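Local coordinates for protein peptidoglycan glycosyltransferase (Atopobium parvulum, PDB 4OVD) that belongs to the penicillin-binding protein family and carries a dimerisation domain together with a transpeptidase domain, at residues E506-V518 with Y528-A542. Sequence-based numbering, arbitrary orientation.
Sequences ENSGFVASFCGIV and YVGLNDTHQLASQSA
Tyr528 and Ser513 meet through their hydroxyls where strands 510-518 and 528-532 run antiparallel. The tyrosine's CG stands anti to its own backbone N (chi1 171°), which lays the ring along the sheet, its hydroxyl end over Gly530. From CB outward, CG and CD2 pass the carbonyl oxygen of Phe514, with CD2 3.8 Å from Phe514 O, while Cys515 CB lies at the ring edge. Tyr528 CE2 is 3.9 Å from Ser513 CB, and Tyr528 OH ends 2.9 Å from Ser513 OG in a hydrogen bond whose donor may be either hydroxyl. On the sheet face that carries Ser513 and Tyr528, Phe418, at the start of helix 418-429, touches Ser513, and its ring meets that of Tyr528.

Behind these side chains, Ala512 pairs with Leu531 and Phe514 with Val529 through two backbone bonds each. At the far end Phe510 O receives Thr534 N at 3.2 Å, in its carbonyl plane, and more weakly Asp533 N. A water accepts a hydrogen bond from Phe510 N and donates to Asp533 OD1 and Thr534 O, tying the strand entrance to the turning chain.

Ala512 CB, on the other face, packs against Thr534 CG2 (3.8 Å), Gln536 O, Ala538 and Ser541 OG, the last held by Leu537 O. Nearby, Ala542 CB sits 3.6 Å from Ala512 O, at the start of helix 542-556. Strand 510-518 also bonds to strand 487-495, which carries the family's Lys-Thr-Gly motif (Lys490, Thr491, Gly492). This β-hairpin, with helices packed on both faces, belongs to the five-stranded antiparallel sheet characteristic of the penicillin-binding fold.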
loop_
_atom_site.group_PDB
_atom_site.type_symbol
_atom_site.label_atom_id
_atom_site.label_comp_id
_atom_site.label_asym_id
_atom_site.label_seq_id
_atom_site.Cartn_x
_atom_site.Cartn_y
_atom_site.Cartn_z
ATOM N N GLU A 506 -6.839 7.053 -23.869
ATOM C CA GLU A 506 -5.645 6.624 -24.586
ATOM C C GLU A 506 -4.344 7.148 -24.002
ATOM O O GLU A 506 -3.342 6.461 -24.047
ATOM C CB GLU A 506 -5.756 7.101 -26.055
ATOM C CG GLU A 506 -4.750 6.467 -27.003
ATOM C CD GLU A 506 -4.985 4.973 -27.169
ATOM O OE1 GLU A 506 -4.105 4.296 -27.750
ATOM O OE2 GLU A 506 -6.042 4.470 -26.715
ATOM N N ASN A 507 -4.346 8.350 -23.450
ATOM C CA ASN A 507 -3.091 8.910 -22.940
ATOM C C ASN A 507 -2.813 8.739 -21.466
ATOM O O ASN A 507 -1.971 9.428 -20.893
ATOM C CB ASN A 507 -2.964 10.380 -23.378
ATOM C CG ASN A 507 -2.831 10.502 -24.883
ATOM O OD1 ASN A 507 -3.655 11.127 -25.526
ATOM N ND2 ASN A 507 -1.858 9.792 -25.460
ATOM N N SER A 508 -3.493 7.780 -20.861
ATOM C CA SER A 508 -3.313 7.535 -19.438
ATOM C C SER A 508 -1.869 7.062 -19.238
ATOM O O SER A 508 -1.436 6.134 -19.924
ATOM C CB SER A 508 -4.239 6.409 -18.972
ATOM O OG SER A 508 -3.959 6.085 -17.634
ATOM N N GLY A 509 -1.170 7.648 -18.274
ATOM C CA GLY A 509 0.177 7.208 -17.945
ATOM C C GLY A 509 0.139 5.837 -17.259
ATOM O O GLY A 509 -0.921 5.482 -16.593
ATOM N N PHE A 510 1.226 5.052 -17.477
ATOM C CA PHE A 510 1.386 3.747 -16.774
ATOM C C PHE A 510 1.973 3.886 -15.395
ATOM O O PHE A 510 2.867 4.707 -15.115
ATOM C CB PHE A 510 2.276 2.770 -17.538
ATOM C CG PHE A 510 1.855 2.553 -18.948
ATOM C CD1 PHE A 510 0.930 1.573 -19.274
ATOM C CD2 PHE A 510 2.381 3.348 -19.970
ATOM C CE1 PHE A 510 0.543 1.384 -20.600
ATOM C CE2 PHE A 510 1.987 3.172 -21.295
ATOM C CZ PHE A 510 1.065 2.183 -21.603
ATOM N N VAL A 511 1.602 2.948 -14.540
ATOM C CA VAL A 511 2.081 2.950 -13.181
ATOM C C VAL A 511 2.896 1.686 -13.066
ATOM O O VAL A 511 2.432 0.592 -13.440
ATOM C CB VAL A 511 0.888 2.898 -12.219
ATOM C CG1 VAL A 511 1.368 2.741 -10.773
ATOM C CG2 VAL A 511 0.046 4.152 -12.363
ATOM N N ALA A 512 4.127 1.822 -12.636
ATOM C CA ALA A 512 4.988 0.649 -12.485
ATOM C C ALA A 512 5.076 0.388 -11.013
ATOM O O ALA A 512 5.608 1.223 -10.285
ATOM C CB ALA A 512 6.384 0.919 -13.038
ATOM N N SER A 513 4.737 -0.832 -10.621
ATOM C CA SER A 513 4.677 -1.224 -9.209
ATOM C C SER A 513 5.369 -2.510 -8.926
ATOM O O SER A 513 5.521 -3.338 -9.810
ATOM C CB SER A 513 3.232 -1.537 -8.873
ATOM O OG SER A 513 2.493 -0.343 -9.006
ATOM N N PHE A 514 5.862 -2.629 -7.714
ATOM C CA PHE A 514 6.370 -3.859 -7.265
ATOM C C PHE A 514 5.948 -4.013 -5.785
ATOM O O PHE A 514 6.145 -3.085 -5.013
ATOM C CB PHE A 514 7.890 -3.974 -7.348
ATOM C CG PHE A 514 8.368 -5.323 -6.925
ATOM C CD1 PHE A 514 8.302 -6.357 -7.791
ATOM C CD2 PHE A 514 8.803 -5.565 -5.646
ATOM C CE1 PHE A 514 8.746 -7.636 -7.386
ATOM C CE2 PHE A 514 9.268 -6.828 -5.222
ATOM C CZ PHE A 514 9.233 -7.837 -6.109
ATOM N N CYS A 515 5.434 -5.184 -5.411
ATOM C CA CYS A 515 5.094 -5.434 -4.023
ATOM C C CYS A 515 5.806 -6.734 -3.655
ATOM O O CYS A 515 5.601 -7.751 -4.338
ATOM C CB CYS A 515 3.594 -5.589 -3.797
ATOM S SG CYS A 515 3.219 -5.530 -1.980
ATOM N N GLY A 516 6.645 -6.704 -2.624
ATOM C CA GLY A 516 7.410 -7.899 -2.203
ATOM C C GLY A 516 7.467 -8.131 -0.711
ATOM O O GLY A 516 7.339 -7.215 0.068
ATOM N N ILE A 517 7.663 -9.382 -0.336
ATOM C CA ILE A 517 7.679 -9.824 1.032
ATOM C C ILE A 517 9.073 -10.387 1.222
ATOM O O ILE A 517 9.515 -11.222 0.435
ATOM C CB ILE A 517 6.630 -10.948 1.202
ATOM C CG1 ILE A 517 5.238 -10.439 0.821
ATOM C CG2 ILE A 517 6.623 -11.461 2.629
ATOM C CD1 ILE A 517 4.177 -11.481 0.455
ATOM N N VAL A 518 9.780 -9.912 2.234
ATOM C CA VAL A 518 11.140 -10.360 2.499
ATOM C C VAL A 518 11.066 -11.450 3.591
ATOM O O VAL A 518 10.345 -11.270 4.557
ATOM C CB VAL A 518 12.030 -9.184 2.967
ATOM C CG1 VAL A 518 13.471 -9.621 3.078
ATOM C CG2 VAL A 518 11.946 -8.013 2.007
ATOM N N TYR A 528 6.292 -1.984 -0.713
ATOM C CA TYR A 528 5.632 -1.596 -1.948
ATOM C C TYR A 528 6.296 -0.388 -2.539
ATOM O O TYR A 528 6.589 0.558 -1.842
ATOM C CB TYR A 528 4.117 -1.215 -1.733
ATOM C CG TYR A 528 3.531 -0.609 -3.000
ATOM C CD1 TYR A 528 3.569 0.738 -3.229
ATOM C CD2 TYR A 528 2.933 -1.395 -3.952
ATOM C CE1 TYR A 528 3.013 1.288 -4.385
ATOM C CE2 TYR A 528 2.427 -0.878 -5.097
ATOM C CZ TYR A 528 2.455 0.476 -5.301
ATOM O OH TYR A 528 1.943 0.970 -6.498
ATOM N N VAL A 529 6.516 -0.414 -3.840
ATOM C CA VAL A 529 7.103 0.661 -4.587
ATOM C C VAL A 529 6.270 0.864 -5.831
ATOM O O VAL A 529 5.971 -0.084 -6.577
ATOM C CB VAL A 529 8.516 0.373 -5.102
ATOM C CG1 VAL A 529 8.993 1.578 -5.904
ATOM C CG2 VAL A 529 9.487 0.045 -3.952
ATOM N N GLY A 530 5.864 2.105 -6.059
ATOM C CA GLY A 530 5.079 2.473 -7.227
ATOM C C GLY A 530 5.632 3.745 -7.853
ATOM O O GLY A 530 5.980 4.646 -7.146
ATOM N N LEU A 531 5.630 3.824 -9.174
ATOM C CA LEU A 531 6.112 4.941 -9.934
ATOM C C LEU A 531 5.013 5.237 -10.908
ATOM O O LEU A 531 4.703 4.386 -11.759
ATOM C CB LEU A 531 7.369 4.575 -10.684
ATOM C CG LEU A 531 8.529 4.346 -9.693
ATOM C CD1 LEU A 531 9.755 3.681 -10.333
ATOM C CD2 LEU A 531 8.923 5.644 -8.987
ATOM N N ASN A 532 4.508 6.467 -10.823
ATOM C CA ASN A 532 3.354 6.901 -11.602
ATOM C C ASN A 532 3.740 7.765 -12.780
ATOM O O ASN A 532 4.546 8.716 -12.678
ATOM C CB ASN A 532 2.358 7.633 -10.736
ATOM C CG ASN A 532 1.974 6.878 -9.477
ATOM O OD1 ASN A 532 2.111 5.653 -9.346
ATOM N ND2 ASN A 532 1.507 7.629 -8.503
ATOM N N ASP A 533 3.213 7.324 -13.914
ATOM C CA ASP A 533 3.421 7.903 -15.233
ATOM C C ASP A 533 4.871 7.823 -15.673
ATOM O O ASP A 533 5.553 8.824 -15.950
ATOM C CB ASP A 533 2.809 9.314 -15.354
ATOM C CG ASP A 533 2.608 9.749 -16.812
ATOM O OD1 ASP A 533 2.920 8.973 -17.755
ATOM O OD2 ASP A 533 2.129 10.873 -17.027
ATOM N N THR A 534 5.320 6.580 -15.758
ATOM C CA THR A 534 6.638 6.248 -16.238
ATOM C C THR A 534 6.516 5.313 -17.461
ATOM O O THR A 534 5.580 4.575 -17.608
ATOM C CB THR A 534 7.561 5.627 -15.158
ATOM O OG1 THR A 534 8.819 5.377 -15.773
ATOM C CG2 THR A 534 7.050 4.279 -14.661
ATOM N N HIS A 535 7.507 5.304 -18.306
ATOM C CA HIS A 535 7.481 4.458 -19.492
ATOM C C HIS A 535 8.305 3.254 -19.301
ATOM O O HIS A 535 8.321 2.376 -20.145
ATOM C CB HIS A 535 7.925 5.242 -20.739
ATOM C CG HIS A 535 6.828 6.098 -21.286
ATOM N ND1 HIS A 535 6.732 7.452 -21.033
ATOM C CD2 HIS A 535 5.703 5.761 -21.964
ATOM C CE1 HIS A 535 5.639 7.929 -21.602
ATOM N NE2 HIS A 535 4.999 6.925 -22.178
ATOM N N GLN A 536 9.028 3.229 -18.205
ATOM C CA GLN A 536 9.815 2.070 -17.897
ATOM C C GLN A 536 9.037 1.016 -17.160
ATOM O O GLN A 536 8.244 1.335 -16.277
ATOM C CB GLN A 536 11.021 2.446 -17.103
ATOM C CG GLN A 536 11.976 3.248 -17.957
ATOM C CD GLN A 536 13.348 3.165 -17.379
ATOM O OE1 GLN A 536 13.928 2.070 -17.254
ATOM N NE2 GLN A 536 13.873 4.296 -16.996
ATOM N N LEU A 537 9.333 -0.244 -17.502
ATOM C CA LEU A 537 8.647 -1.418 -16.955
ATOM C C LEU A 537 8.962 -1.607 -15.524
ATOM O O LEU A 537 10.079 -1.350 -15.105
ATOM C CB LEU A 537 9.112 -2.672 -17.689
ATOM C CG LEU A 537 8.763 -2.765 -19.179
ATOM C CD1 LEU A 537 9.680 -3.736 -19.890
ATOM C CD2 LEU A 537 7.293 -3.099 -19.381
ATOM N N ALA A 538 7.988 -2.102 -14.763
ATOM C CA ALA A 538 8.183 -2.429 -13.345
ATOM C C ALA A 538 9.427 -3.357 -13.056
ATOM O O ALA A 538 10.136 -3.171 -12.054
ATOM C CB ALA A 538 6.906 -3.027 -12.801
ATOM N N SER A 539 9.729 -4.274 -13.969
ATOM C CA SER A 539 10.855 -5.197 -13.830
ATOM C C SER A 539 12.211 -4.455 -13.815
ATOM O O SER A 539 13.184 -4.944 -13.214
ATOM C CB SER A 539 10.859 -6.178 -14.985
ATOM O OG SER A 539 11.040 -5.493 -16.240
ATOM N N GLN A 540 12.268 -3.281 -14.469
ATOM C CA GLN A 540 13.495 -2.507 -14.539
ATOM C C GLN A 540 13.414 -1.280 -13.672
ATOM O O GLN A 540 14.380 -0.498 -13.588
ATOM C CB GLN A 540 13.786 -2.061 -15.997
ATOM C CG GLN A 540 13.894 -3.239 -16.976
ATOM C CD GLN A 540 14.826 -4.325 -16.414
ATOM O OE1 GLN A 540 15.881 -4.026 -15.837
ATOM N NE2 GLN A 540 14.413 -5.589 -16.536
ATOM N N SER A 541 12.293 -1.038 -13.019
ATOM C CA SER A 541 12.222 0.178 -12.249
ATOM C C SER A 541 11.760 -0.047 -10.849
ATOM O O SER A 541 12.549 -0.075 -9.942
ATOM C CB SER A 541 11.381 1.217 -12.985
ATOM O OG SER A 541 10.075 0.767 -13.171
ATOM N N ALA A 542 10.480 -0.291 -10.656
ATOM C CA ALA A 542 10.021 -0.444 -9.341
ATOM C C ALA A 542 10.689 -1.612 -8.634
ATOM O O ALA A 542 10.921 -1.557 -7.413
ATOM C CB ALA A 542 8.527 -0.641 -9.387
HETATM O O HOH W 1 3.161 6.369 -18.814
#